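Local atomic coordinates of DNA topoisomerase 2-associated protein PAT1 (Saccharomyces cerevisiae, PDB entry 5LMG), a protein that activates mRNA decapping and represses translation, its C-terminal domain directly binding the decapping enzyme Dcp2 and the 5'-3' exonuclease Xrn1. Residues S176-L185 and L210-K218; H134-S142 and Q153-Q161. The protein carries 2 engineered substitutions. All coordinates share one frame; numbering follows the deposited sequence.

In the fold
Both contacts are mostly buried helix packing within the helical C-terminal domain, and no hydrogen bond crosses either one. Contact 2 lies nearer the middle of the chain, its centre about 10 Å from the chain centre against about 16 Å for contact 1. The two contact centres are about 25 Å apart and the nearest atoms about 11 Å, so the contacts do not touch. Helix 151-174 links them: it carries one side of contact 2, and its far end lies against contact 1. Helix 201-216 supplies one side of contact 1 and touches contact 2 through Ile202. Contact 1 is mainly aliphatic, with a partly exposed Phe178-Ile217 end. Contact 2 crosses more steeply, round a phenylalanine ring face.

Contact 1 (S176-L185 and L210-K218); sequences SNFIEIMGLL and LISRAALIK
Ile181 meets four residues of 210-218: Leu210, Arg213, Ala214 and Ile217. With CG2 anti to the backbone N and CG1 beside it (chi1 -62°), the two arms part at CB. Ile181 CG2 lies against the backbone of the other helix, 4.1 Å from Leu210 O, and also near the methyl of Ala214. CG1 passes the aliphatic part of Arg213. Ile181 CD1 lies against both Arg213 CG, at 3.8 Å, and Ile217 CG1, at 3.7 Å; the two isoleucines meet tip to tip. Replacing Ile181 with alanine would remove CG1, CG2 and CD1, which is likely to leave the Arg213 methylenes and one side of Ile217 without packing and to open a gap there.

Ala214 CB is shared. Met182 CE reaches Ala214 CB at 3.7 Å because the methionine chain is bent, and Leu185 CD1 also touches it. Leu185 and Leu210 lie alongside each other, pointing opposite ways, with Leu185 CD2 3.8 Å from Leu210 CB. At the other end, Ile217 CG2 lies at the edge of the Phe178 ring, while Met182 CG covers one ring face. Asn177 and Glu180 form a capping box where helix 178-191 starts.

Segments 178-185 and 210-216 run nearly antiparallel, at 152°, with the short helix 194-197 between their helices in the chain. Helix 118-130 touches Leu184 and Leu210, helix 151-174 touches Arg213, and helix 234-246 packs on Met182 and Leu185.

Contact 2 (H134-S142 and Q153-Q161); sequences HLQIIILSS and QLKKVDLFQ
The Phe160 ring has one face covered by Ile137. The Ile137 CG2 methyl sits 3.4 Å from the centroid of the Phe160 ring and only 3° off the ring normal, a CH-pi contact. Leu135 CD2 approaches the same ring obliquely, 3.6 Å from Phe160 CZ. Outside the two segments, Ile202 and Ile106 also touch Phe160.

Ile137 does more than cover the ring. Its CG1 stands at chi1 -146°, off a staggered value, and this leaves CG2 between the backbone N and the carbonyl carbon. The turn places CG2 over the ring while Ile137 CG1 packs on Phe160 CB at 3.6 Å. Ile137 CD1 runs on to the backbone of the second helix, 3.5 Å from Lys156 O, and also meets Val157 CG2.

Further along, Ser141 CB rests against both methyls of Val157, 3.8 Å from Val157 CG1. Ser141 OG turns back and donates to Ile137 O at 2.7 Å, a carbonyl that also accepts from Ser141 N. The Leu140 and Gln153 side chains cross at about a right angle, with Leu140 CD2 3.5 Å from Gln153 NE2. Ser141 OG also bonds to Ser200 OG, Gln153 OE1 to Thr150 N, and Lys156 NZ to Ser101 O.

The contact packs the short helix 136-141 on helix 151-174 in an all-helical region of the Pat1 family. Segments 136-141 and 153-161 cross at 127°, and aliphatic groups and one ring pack between them. Ser141 OG, Gln153 OE1 and Lys156 NZ all bond away from the opposite segment, so the contact rests on shape and dispersion.

Contact 1 (S176-L185 and L210-K218)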
ATOM      1  N   SER A 176     -16.466   4.010  -9.678  1.00 70.02           N
ATOM      2  CA  SER A 176     -16.279   2.598 -10.018  1.00 69.83           C
ATOM      3  C   SER A 176     -17.375   1.684  -9.486  1.00 72.34           C
ATOM      4  O   SER A 176     -17.765   1.783  -8.317  1.00 73.12           O
ATOM      5  CB  SER A 176     -14.901   2.098  -9.599  1.00 73.50           C
ATOM      6  OG  SER A 176     -14.808   1.945  -8.193  1.00 84.17           O
ATOM      7  N   ASN A 177     -17.859   0.792 -10.360  1.00 66.23           N
ATOM      8  CA  ASN A 177     -18.884  -0.213 -10.074  1.00 64.45           C
ATOM      9  C   ASN A 177     -18.231  -1.583  -9.815  1.00 64.11           C
ATOM     10  O   ASN A 177     -17.012  -1.717  -9.968  1.00 61.92           O
ATOM     11  CB  ASN A 177     -19.909  -0.285 -11.218  1.00 65.50           C
ATOM     12  CG  ASN A 177     -19.328  -0.458 -12.602  1.00 85.94           C
ATOM     13  OD1 ASN A 177     -18.664  -1.451 -12.923  1.00 72.48           O
ATOM     14  ND2 ASN A 177     -19.620   0.492 -13.472  1.00 84.31           N
ATOM     15  N   PHE A 178     -19.043  -2.589  -9.416  1.00 59.07           N
ATOM     16  CA  PHE A 178     -18.601  -3.953  -9.107  1.00 57.94           C
ATOM     17  C   PHE A 178     -17.737  -4.577 -10.215  1.00 58.69           C
ATOM     18  O   PHE A 178     -16.599  -4.958  -9.943  1.00 56.89           O
ATOM     19  CB  PHE A 178     -19.810  -4.846  -8.755  1.00 60.63           C
ATOM     20  CG  PHE A 178     -19.471  -6.254  -8.315  1.00 62.66           C
ATOM     21  CD1 PHE A 178     -19.003  -6.506  -7.029  1.00 65.60           C
ATOM     22  CD2 PHE A 178     -19.658  -7.333  -9.174  1.00 66.06           C
ATOM     23  CE1 PHE A 178     -18.699  -7.810  -6.619  1.00 66.72           C
ATOM     24  CE2 PHE A 178     -19.359  -8.637  -8.761  1.00 69.28           C
ATOM     25  CZ  PHE A 178     -18.879  -8.867  -7.487  1.00 66.80           C
ATOM     26  N   ILE A 179     -18.262  -4.641 -11.458  1.00 54.91           N
ATOM     27  CA  ILE A 179     -17.577  -5.201 -12.633  1.00 54.18           C
ATOM     28  C   ILE A 179     -16.160  -4.613 -12.812  1.00 54.47           C
ATOM     29  O   ILE A 179     -15.208  -5.367 -13.027  1.00 52.08           O
ATOM     30  CB  ILE A 179     -18.458  -5.056 -13.917  1.00 57.88           C
ATOM     31  CG1 ILE A 179     -19.724  -5.956 -13.835  1.00 58.96           C
ATOM     32  CG2 ILE A 179     -17.655  -5.340 -15.207  1.00 58.34           C
ATOM     33  CD1 ILE A 179     -20.925  -5.504 -14.725  1.00 68.42           C
ATOM     34  N   GLU A 180     -16.036  -3.275 -12.709  1.00 50.34           N
ATOM     35  CA  GLU A 180     -14.785  -2.545 -12.892  1.00 49.99           C
ATOM     36  C   GLU A 180     -13.728  -2.858 -11.817  1.00 51.59           C
ATOM     37  O   GLU A 180     -12.585  -3.135 -12.186  1.00 49.51           O
ATOM     38  CB  GLU A 180     -15.047  -1.035 -13.026  1.00 51.62           C
ATOM     39  CG  GLU A 180     -15.668  -0.658 -14.369  1.00 59.55           C
ATOM     40  CD  GLU A 180     -16.347   0.698 -14.458  1.00 80.07           C
ATOM     41  OE1 GLU A 180     -16.527   1.352 -13.405  1.00 64.34           O
ATOM     42  OE2 GLU A 180     -16.737   1.089 -15.583  1.00 77.80           O
ATOM     43  N   ILE A 181     -14.114  -2.857 -10.513  1.00 48.62           N
ATOM     44  CA  ILE A 181     -13.225  -3.197  -9.381  1.00 48.58           C
ATOM     45  C   ILE A 181     -12.763  -4.659  -9.505  1.00 50.36           C
ATOM     46  O   ILE A 181     -11.564  -4.925  -9.366  1.00 48.55           O
ATOM     47  CB  ILE A 181     -13.866  -2.898  -7.994  1.00 52.32           C
ATOM     48  CG1 ILE A 181     -14.158  -1.396  -7.838  1.00 53.65           C
ATOM     49  CG2 ILE A 181     -12.968  -3.393  -6.834  1.00 53.01           C
ATOM     50  CD1 ILE A 181     -15.431  -1.101  -7.077  1.00 67.53           C
ATOM     51  N   MET A 182     -13.706  -5.586  -9.822  1.00 45.98           N
ATOM     52  CA  MET A 182     -13.403  -7.009 -10.026  1.00 45.66           C
ATOM     53  C   MET A 182     -12.394  -7.150 -11.166  1.00 48.66           C
ATOM     54  O   MET A 182     -11.402  -7.863 -11.010  1.00 46.79           O
ATOM     55  CB  MET A 182     -14.672  -7.849 -10.273  1.00 48.35           C
ATOM     56  CG  MET A 182     -15.605  -7.957  -9.056  1.00 51.84           C
ATOM     57  SD  MET A 182     -14.831  -8.605  -7.548  1.00 55.65           S
ATOM     58  CE  MET A 182     -14.999  -7.214  -6.485  1.00 51.60           C
ATOM     59  N   GLY A 183     -12.601  -6.368 -12.234  1.00 45.78           N
ATOM     60  CA  GLY A 183     -11.702  -6.297 -13.382  1.00 46.11           C
ATOM     61  C   GLY A 183     -10.273  -5.939 -12.991  1.00 49.05           C
ATOM     62  O   GLY A 183      -9.330  -6.599 -13.438  1.00 48.55           O
ATOM     63  N   LEU A 184     -10.100  -4.930 -12.110  1.00 46.02           N
ATOM     64  CA  LEU A 184      -8.774  -4.478 -11.651  1.00 44.95           C
ATOM     65  C   LEU A 184      -8.068  -5.519 -10.787  1.00 47.66           C
ATOM     66  O   LEU A 184      -6.859  -5.699 -10.917  1.00 46.53           O
ATOM     67  CB  LEU A 184      -8.841  -3.109 -10.932  1.00 44.74           C
ATOM     68  CG  LEU A 184      -9.335  -1.899 -11.750  1.00 48.87           C
ATOM     69  CD1 LEU A 184      -9.457  -0.676 -10.867  1.00 48.96           C
ATOM     70  CD2 LEU A 184      -8.402  -1.585 -12.919  1.00 50.97           C
ATOM     71  N   LEU A 185      -8.824  -6.228  -9.938  1.00 46.35           N
ATOM     72  CA  LEU A 185      -8.300  -7.293  -9.077  1.00 46.58           C
ATOM     73  C   LEU A 185      -7.763  -8.452  -9.918  1.00 48.88           C
ATOM     74  O   LEU A 185      -6.667  -8.957  -9.645  1.00 47.19           O
ATOM     75  CB  LEU A 185      -9.401  -7.798  -8.134  1.00 47.45           C
ATOM     76  CG  LEU A 185      -9.578  -7.013  -6.841  1.00 52.18           C
ATOM     77  CD1 LEU A 185     -11.000  -7.161  -6.317  1.00 52.92           C
ATOM     78  CD2 LEU A 185      -8.563  -7.435  -5.795  1.00 53.96           C
ATOM     79  N   LEU A 210      -7.775  -1.987  -3.256  1.00 41.98           N
ATOM     80  CA  LEU A 210      -8.683  -2.831  -4.047  1.00 42.92           C
ATOM     81  C   LEU A 210      -9.567  -3.712  -3.170  1.00 45.75           C
ATOM     82  O   LEU A 210     -10.770  -3.743  -3.404  1.00 44.41           O
ATOM     83  CB  LEU A 210      -7.952  -3.698  -5.106  1.00 43.35           C
ATOM     84  CG  LEU A 210      -7.195  -2.997  -6.242  1.00 48.65           C
ATOM     85  CD1 LEU A 210      -6.598  -4.030  -7.184  1.00 49.69           C
ATOM     86  CD2 LEU A 210      -8.107  -2.056  -7.046  1.00 51.18           C
ATOM     87  N   ILE A 211      -8.983  -4.407  -2.157  1.00 43.24           N
ATOM     88  CA  ILE A 211      -9.727  -5.293  -1.230  1.00 43.90           C
ATOM     89  C   ILE A 211     -10.772  -4.496  -0.441  1.00 45.97           C
ATOM     90  O   ILE A 211     -11.925  -4.936  -0.360  1.00 44.84           O
ATOM     91  CB  ILE A 211      -8.803  -6.094  -0.264  1.00 47.55           C
ATOM     92  CG1 ILE A 211      -7.900  -7.097  -0.998  1.00 47.96           C
ATOM     93  CG2 ILE A 211      -9.613  -6.792   0.853  1.00 49.74           C
ATOM     94  CD1 ILE A 211      -6.768  -7.668  -0.036  1.00 53.22           C
ATOM     95  N   SER A 212     -10.349  -3.351   0.170  1.00 41.90           N
ATOM     96  CA  SER A 212     -11.217  -2.461   0.954  1.00 42.20           C
ATOM     97  C   SER A 212     -12.390  -1.911   0.126  1.00 47.30           C
ATOM     98  O   SER A 212     -13.518  -1.889   0.620  1.00 47.07           O
ATOM     99  CB  SER A 212     -10.418  -1.327   1.581  1.00 44.81           C
ATOM    100  OG  SER A 212      -9.427  -1.866   2.438  1.00 52.04           O
ATOM    101  N   ARG A 213     -12.130  -1.525  -1.140  1.00 44.94           N
ATOM    102  CA  ARG A 213     -13.164  -1.025  -2.053  1.00 46.15           C
ATOM    103  C   ARG A 213     -14.163  -2.125  -2.446  1.00 48.82           C
ATOM    104  O   ARG A 213     -15.369  -1.892  -2.373  1.00 48.46           O
ATOM    105  CB  ARG A 213     -12.548  -0.328  -3.283  1.00 48.01           C
ATOM    106  CG  ARG A 213     -13.550   0.418  -4.204  1.00 65.96           C
ATOM    107  CD  ARG A 213     -14.574   1.340  -3.522  1.00 75.60           C
ATOM    108  NE  ARG A 213     -13.973   2.247  -2.539  1.00 85.18           N
ATOM    109  CZ  ARG A 213     -14.665   2.966  -1.659  1.00 97.02           C
ATOM    110  NH1 ARG A 213     -15.991   2.902  -1.633  1.00 88.18           N
ATOM    111  NH2 ARG A 213     -14.036   3.754  -0.797  1.00 76.39           N
ATOM    112  N   ALA A 214     -13.657  -3.327  -2.810  1.00 45.49           N
ATOM    113  CA  ALA A 214     -14.449  -4.515  -3.153  1.00 45.78           C
ATOM    114  C   ALA A 214     -15.402  -4.878  -1.991  1.00 50.82           C
ATOM    115  O   ALA A 214     -16.582  -5.142  -2.233  1.00 48.92           O
ATOM    116  CB  ALA A 214     -13.526  -5.689  -3.457  1.00 46.31           C
ATOM    117  N   ALA A 215     -14.886  -4.836  -0.734  1.00 49.31           N
ATOM    118  CA  ALA A 215     -15.630  -5.136   0.499  1.00 50.25           C
ATOM    119  C   ALA A 215     -16.785  -4.154   0.766  1.00 56.12           C
ATOM    120  O   ALA A 215     -17.765  -4.545   1.398  1.00 55.67           O
ATOM    121  CB  ALA A 215     -14.684  -5.155   1.691  1.00 50.43           C
ATOM    122  N   LEU A 216     -16.653  -2.886   0.324  1.00 54.86           N
ATOM    123  CA  LEU A 216     -17.683  -1.857   0.515  1.00 56.68           C
ATOM    124  C   LEU A 216     -18.843  -1.983  -0.474  1.00 64.43           C
ATOM    125  O   LEU A 216     -19.959  -1.580  -0.146  1.00 63.65           O
ATOM    126  CB  LEU A 216     -17.093  -0.436   0.514  1.00 56.47           C
ATOM    127  CG  LEU A 216     -16.241  -0.067   1.736  1.00 61.10           C
ATOM    128  CD1 LEU A 216     -15.356   1.118   1.438  1.00 61.44           C
ATOM    129  CD2 LEU A 216     -17.095   0.196   2.967  1.00 63.26           C
ATOM    130  N   ILE A 217     -18.586  -2.566  -1.666  1.00 64.88           N
ATOM    131  CA  ILE A 217     -19.598  -2.806  -2.701  1.00 67.20           C
ATOM    132  C   ILE A 217     -20.475  -3.965  -2.209  1.00 73.38           C
ATOM    133  O   ILE A 217     -20.068  -5.128  -2.310  1.00 74.41           O
ATOM    134  CB  ILE A 217     -18.961  -3.093  -4.108  1.00 71.09           C
ATOM    135  CG1 ILE A 217     -17.981  -1.969  -4.566  1.00 71.46           C
ATOM    136  CG2 ILE A 217     -20.029  -3.399  -5.187  1.00 73.08           C
ATOM    137  CD1 ILE A 217     -18.576  -0.527  -4.893  1.00 80.53           C
ATOM    138  N   LYS A 218     -21.639  -3.639  -1.607  1.00 70.02           N
ATOM    139  CA  LYS A 218     -22.594  -4.618  -1.073  1.00 92.37           C
ATOM    140  C   LYS A 218     -24.028  -4.151  -1.311  1.00123.95           C
ATOM    141  O   LYS A 218     -24.321  -2.962  -1.189  1.00 87.90           O
ATOM    142  CB  LYS A 218     -22.363  -4.884   0.433  1.00 94.36           C
ATOM    143  CG  LYS A 218     -21.038  -5.570   0.797  1.00103.06           C
ATOM    144  CD  LYS A 218     -21.037  -7.077   0.534  1.00109.04           C
ATOM    145  CE  LYS A 218     -19.641  -7.638   0.403  1.00112.48           C
ATOM    146  NZ  LYS A 218     -19.042  -7.345  -0.927  1.00116.77           N
TER

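Contact 2 (H134-S142 and Q153-Q161)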
ATOM      1  N   HIS A 134       6.481  -4.264 -13.586  1.00 56.25           N
ATOM      2  CA  HIS A 134       7.392  -3.498 -14.446  1.00 57.12           C
ATOM      3  C   HIS A 134       7.512  -2.034 -13.980  1.00 57.93           C
ATOM      4  O   HIS A 134       8.275  -1.257 -14.563  1.00 57.59           O
ATOM      5  CB  HIS A 134       6.919  -3.546 -15.916  1.00 59.69           C
ATOM      6  CG  HIS A 134       6.901  -4.914 -16.539  1.00 64.65           C
ATOM      7  ND1 HIS A 134       7.211  -6.056 -15.812  1.00 66.93           N
ATOM      8  CD2 HIS A 134       6.596  -5.276 -17.808  1.00 67.66           C
ATOM      9  CE1 HIS A 134       7.081  -7.067 -16.658  1.00 67.17           C
ATOM     10  NE2 HIS A 134       6.720  -6.646 -17.872  1.00 67.89           N
ATOM     11  N   LEU A 135       6.739  -1.656 -12.949  1.00 51.80           N
ATOM     12  CA  LEU A 135       6.737  -0.301 -12.413  1.00 51.14           C
ATOM     13  C   LEU A 135       7.970  -0.160 -11.523  1.00 52.91           C
ATOM     14  O   LEU A 135       8.167  -0.956 -10.598  1.00 51.17           O
ATOM     15  CB  LEU A 135       5.417  -0.037 -11.663  1.00 51.27           C
ATOM     16  CG  LEU A 135       4.979   1.406 -11.420  1.00 56.48           C
ATOM     17  CD1 LEU A 135       4.868   2.203 -12.712  1.00 56.95           C
ATOM     18  CD2 LEU A 135       3.657   1.434 -10.702  1.00 59.04           C
ATOM     19  N   GLN A 136       8.858   0.781 -11.887  1.00 49.40           N
ATOM     20  CA  GLN A 136      10.121   1.027 -11.187  1.00 48.70           C
ATOM     21  C   GLN A 136       9.952   1.259  -9.691  1.00 50.47           C
ATOM     22  O   GLN A 136      10.759   0.749  -8.914  1.00 50.06           O
ATOM     23  CB  GLN A 136      10.908   2.169 -11.846  1.00 50.58           C
ATOM     24  CG  GLN A 136      12.432   1.998 -11.769  1.00 75.93           C
ATOM     25  CD  GLN A 136      12.952   0.674 -12.305  1.00103.35           C
ATOM     26  OE1 GLN A 136      13.680  -0.047 -11.616  1.00102.15           O
ATOM     27  NE2 GLN A 136      12.596   0.320 -13.537  1.00 96.50           N
ATOM     28  N   ILE A 137       8.864   1.955  -9.288  1.00 46.72           N
ATOM     29  CA  ILE A 137       8.556   2.250  -7.886  1.00 45.54           C
ATOM     30  C   ILE A 137       8.297   0.978  -7.055  1.00 46.43           C
ATOM     31  O   ILE A 137       8.580   0.975  -5.854  1.00 44.91           O
ATOM     32  CB  ILE A 137       7.425   3.309  -7.728  1.00 47.79           C
ATOM     33  CG1 ILE A 137       7.680   4.198  -6.489  1.00 47.22           C
ATOM     34  CG2 ILE A 137       6.007   2.708  -7.753  1.00 47.45           C
ATOM     35  CD1 ILE A 137       8.865   5.146  -6.653  1.00 51.89           C
ATOM     36  N   ILE A 138       7.798  -0.095  -7.703  1.00 41.72           N
ATOM     37  CA  ILE A 138       7.560  -1.392  -7.065  1.00 40.67           C
ATOM     38  C   ILE A 138       8.914  -2.045  -6.800  1.00 43.90           C
ATOM     39  O   ILE A 138       9.158  -2.502  -5.687  1.00 42.47           O
ATOM     40  CB  ILE A 138       6.612  -2.270  -7.936  1.00 43.17           C
ATOM     41  CG1 ILE A 138       5.179  -1.660  -8.000  1.00 43.00           C
ATOM     42  CG2 ILE A 138       6.622  -3.747  -7.502  1.00 43.96           C
ATOM     43  CD1 ILE A 138       4.296  -1.678  -6.682  1.00 46.88           C
ATOM     44  N   ILE A 139       9.803  -2.044  -7.808  1.00 42.56           N
ATOM     45  CA  ILE A 139      11.154  -2.610  -7.702  1.00 43.36           C
ATOM     46  C   ILE A 139      11.953  -1.869  -6.603  1.00 45.41           C
ATOM     47  O   ILE A 139      12.580  -2.525  -5.779  1.00 44.34           O
ATOM     48  CB  ILE A 139      11.849  -2.676  -9.100  1.00 47.66           C
ATOM     49  CG1 ILE A 139      11.089  -3.671 -10.026  1.00 49.04           C
ATOM     50  CG2 ILE A 139      13.339  -3.078  -8.994  1.00 49.16           C
ATOM     51  CD1 ILE A 139      11.072  -3.317 -11.492  1.00 58.45           C
ATOM     52  N   LEU A 140      11.829  -0.526  -6.524  1.00 42.10           N
ATOM     53  CA  LEU A 140      12.499   0.298  -5.516  1.00 41.73           C
ATOM     54  C   LEU A 140      11.979   0.101  -4.103  1.00 43.71           C
ATOM     55  O   LEU A 140      12.747   0.243  -3.160  1.00 43.22           O
ATOM     56  CB  LEU A 140      12.433   1.801  -5.883  1.00 41.50           C
ATOM     57  CG  LEU A 140      13.288   2.244  -7.075  1.00 46.92           C
ATOM     58  CD1 LEU A 140      13.083   3.730  -7.360  1.00 48.02           C
ATOM     59  CD2 LEU A 140      14.778   1.900  -6.866  1.00 48.20           C
ATOM     60  N   SER A 141      10.671  -0.127  -3.949  1.00 39.79           N
ATOM     61  CA  SER A 141      10.030  -0.293  -2.642  1.00 39.40           C
ATOM     62  C   SER A 141       9.973  -1.755  -2.155  1.00 41.84           C
ATOM     63  O   SER A 141       9.475  -2.006  -1.056  1.00 41.38           O
ATOM     64  CB  SER A 141       8.642   0.349  -2.632  1.00 41.41           C
ATOM     65  OG  SER A 141       7.810  -0.256  -3.607  1.00 42.83           O
ATOM     66  N   SER A 142      10.475  -2.713  -2.956  1.00 38.55           N
ATOM     67  CA  SER A 142      10.511  -4.123  -2.535  1.00 38.26           C
ATOM     68  C   SER A 142      11.848  -4.384  -1.818  1.00 42.57           C
ATOM     69  O   SER A 142      12.911  -4.130  -2.387  1.00 39.89           O
ATOM     70  CB  SER A 142      10.392  -5.066  -3.730  1.00 40.26           C
ATOM     71  OG  SER A 142      10.638  -6.415  -3.351  1.00 42.02           O
ATOM     72  N   GLN A 153      15.913   7.308  -3.263  1.00 40.53           N
ATOM     73  CA  GLN A 153      14.982   6.266  -3.664  1.00 39.74           C
ATOM     74  C   GLN A 153      13.765   6.224  -2.731  1.00 42.03           C
ATOM     75  O   GLN A 153      12.638   6.123  -3.223  1.00 40.87           O
ATOM     76  CB  GLN A 153      15.690   4.907  -3.745  1.00 41.23           C
ATOM     77  CG  GLN A 153      16.586   4.803  -4.978  1.00 48.44           C
ATOM     78  CD  GLN A 153      17.471   3.582  -4.991  1.00 54.21           C
ATOM     79  OE1 GLN A 153      17.804   3.004  -3.961  1.00 47.17           O
ATOM     80  NE2 GLN A 153      17.912   3.193  -6.167  1.00 48.91           N
ATOM     81  N   LEU A 154      13.991   6.383  -1.403  1.00 38.20           N
ATOM     82  CA  LEU A 154      12.915   6.424  -0.403  1.00 38.46           C
ATOM     83  C   LEU A 154      11.987   7.641  -0.629  1.00 42.65           C
ATOM     84  O   LEU A 154      10.760   7.500  -0.515  1.00 41.51           O
ATOM     85  CB  LEU A 154      13.465   6.423   1.031  1.00 38.62           C
ATOM     86  CG  LEU A 154      14.150   5.137   1.532  1.00 43.85           C
ATOM     87  CD1 LEU A 154      14.703   5.330   2.958  1.00 43.22           C
ATOM     88  CD2 LEU A 154      13.199   3.929   1.477  1.00 46.00           C
ATOM     89  N   LYS A 155      12.577   8.810  -1.004  1.00 39.10           N
ATOM     90  CA  LYS A 155      11.841  10.047  -1.310  1.00 38.78           C
ATOM     91  C   LYS A 155      10.903   9.817  -2.519  1.00 41.70           C
ATOM     92  O   LYS A 155       9.765  10.285  -2.503  1.00 40.23           O
ATOM     93  CB  LYS A 155      12.800  11.228  -1.571  1.00 40.92           C
ATOM     94  CG  LYS A 155      13.533  11.762  -0.326  1.00 55.64           C
ATOM     95  CD  LYS A 155      12.613  12.518   0.633  1.00 64.17           C
ATOM     96  CE  LYS A 155      13.302  12.876   1.923  1.00 75.58           C
ATOM     97  NZ  LYS A 155      12.379  13.566   2.862  1.00 83.81           N
ATOM     98  N   LYS A 156      11.386   9.084  -3.549  1.00 39.18           N
ATOM     99  CA  LYS A 156      10.596   8.757  -4.741  1.00 39.66           C
ATOM    100  C   LYS A 156       9.384   7.882  -4.383  1.00 44.31           C
ATOM    101  O   LYS A 156       8.281   8.125  -4.892  1.00 42.88           O
ATOM    102  CB  LYS A 156      11.454   8.071  -5.802  1.00 42.58           C
ATOM    103  CG  LYS A 156      12.380   9.028  -6.545  1.00 56.05           C
ATOM    104  CD  LYS A 156      13.223   8.336  -7.621  1.00 66.49           C
ATOM    105  CE  LYS A 156      12.438   7.895  -8.845  1.00 70.97           C
ATOM    106  NZ  LYS A 156      11.886   9.048  -9.607  1.00 74.10           N
ATOM    107  N   VAL A 157       9.587   6.912  -3.461  1.00 41.95           N
ATOM    108  CA  VAL A 157       8.555   5.989  -2.973  1.00 41.29           C
ATOM    109  C   VAL A 157       7.472   6.788  -2.229  1.00 45.09           C
ATOM    110  O   VAL A 157       6.292   6.615  -2.532  1.00 43.88           O
ATOM    111  CB  VAL A 157       9.151   4.813  -2.134  1.00 44.24           C
ATOM    112  CG1 VAL A 157       8.050   3.954  -1.496  1.00 43.95           C
ATOM    113  CG2 VAL A 157      10.072   3.935  -2.990  1.00 44.26           C
ATOM    114  N   ASP A 158       7.878   7.698  -1.309  1.00 42.81           N
ATOM    115  CA  ASP A 158       6.963   8.557  -0.544  1.00 42.60           C
ATOM    116  C   ASP A 158       6.138   9.480  -1.481  1.00 44.55           C
ATOM    117  O   ASP A 158       4.944   9.681  -1.233  1.00 41.66           O
ATOM    118  CB  ASP A 158       7.727   9.393   0.504  1.00 45.35           C
ATOM    119  CG  ASP A 158       8.547   8.609   1.526  1.00 65.54           C
ATOM    120  OD1 ASP A 158       8.284   7.393   1.705  1.00 67.14           O
ATOM    121  OD2 ASP A 158       9.432   9.215   2.166  1.00 75.95           O
ATOM    122  N   LEU A 159       6.775  10.005  -2.561  1.00 41.74           N
ATOM    123  CA  LEU A 159       6.106  10.846  -3.563  1.00 42.64           C
ATOM    124  C   LEU A 159       5.013  10.059  -4.299  1.00 44.59           C
ATOM    125  O   LEU A 159       3.880  10.531  -4.373  1.00 43.39           O
ATOM    126  CB  LEU A 159       7.097  11.470  -4.575  1.00 42.84           C
ATOM    127  CG  LEU A 159       6.464  12.413  -5.627  1.00 46.90           C
ATOM    128  CD1 LEU A 159       6.085  13.759  -5.017  1.00 46.68           C
ATOM    129  CD2 LEU A 159       7.383  12.601  -6.829  1.00 49.05           C
ATOM    130  N   PHE A 160       5.365   8.876  -4.857  1.00 41.08           N
ATOM    131  CA  PHE A 160       4.441   7.993  -5.560  1.00 40.45           C
ATOM    132  C   PHE A 160       3.267   7.635  -4.650  1.00 43.94           C
ATOM    133  O   PHE A 160       2.121   7.718  -5.084  1.00 42.47           O
ATOM    134  CB  PHE A 160       5.158   6.721  -6.032  1.00 41.76           C
ATOM    135  CG  PHE A 160       4.375   5.924  -7.047  1.00 42.79           C
ATOM    136  CD1 PHE A 160       3.345   5.077  -6.647  1.00 45.22           C
ATOM    137  CD2 PHE A 160       4.668   6.012  -8.401  1.00 45.29           C
ATOM    138  CE1 PHE A 160       2.626   4.329  -7.587  1.00 46.47           C
ATOM    139  CE2 PHE A 160       3.945   5.269  -9.341  1.00 48.50           C
ATOM    140  CZ  PHE A 160       2.930   4.434  -8.924  1.00 46.52           C
ATOM    141  N   GLN A 161       3.553   7.313  -3.376  1.00 41.73           N
ATOM    142  CA  GLN A 161       2.564   6.983  -2.352  1.00 42.51           C
ATOM    143  C   GLN A 161       1.554   8.124  -2.136  1.00 49.68           C
ATOM    144  O   GLN A 161       0.348   7.888  -2.196  1.00 49.83           O
ATOM    145  CB  GLN A 161       3.276   6.598  -1.036  1.00 43.74           C
ATOM    146  CG  GLN A 161       2.374   6.410   0.202  1.00 59.97           C
ATOM    147  CD  GLN A 161       1.607   5.101   0.223  1.00 74.94           C
ATOM    148  OE1 GLN A 161       2.107   4.041  -0.175  1.00 65.74           O
ATOM    149  NE2 GLN A 161       0.378   5.146   0.731  1.00 67.72           N
TER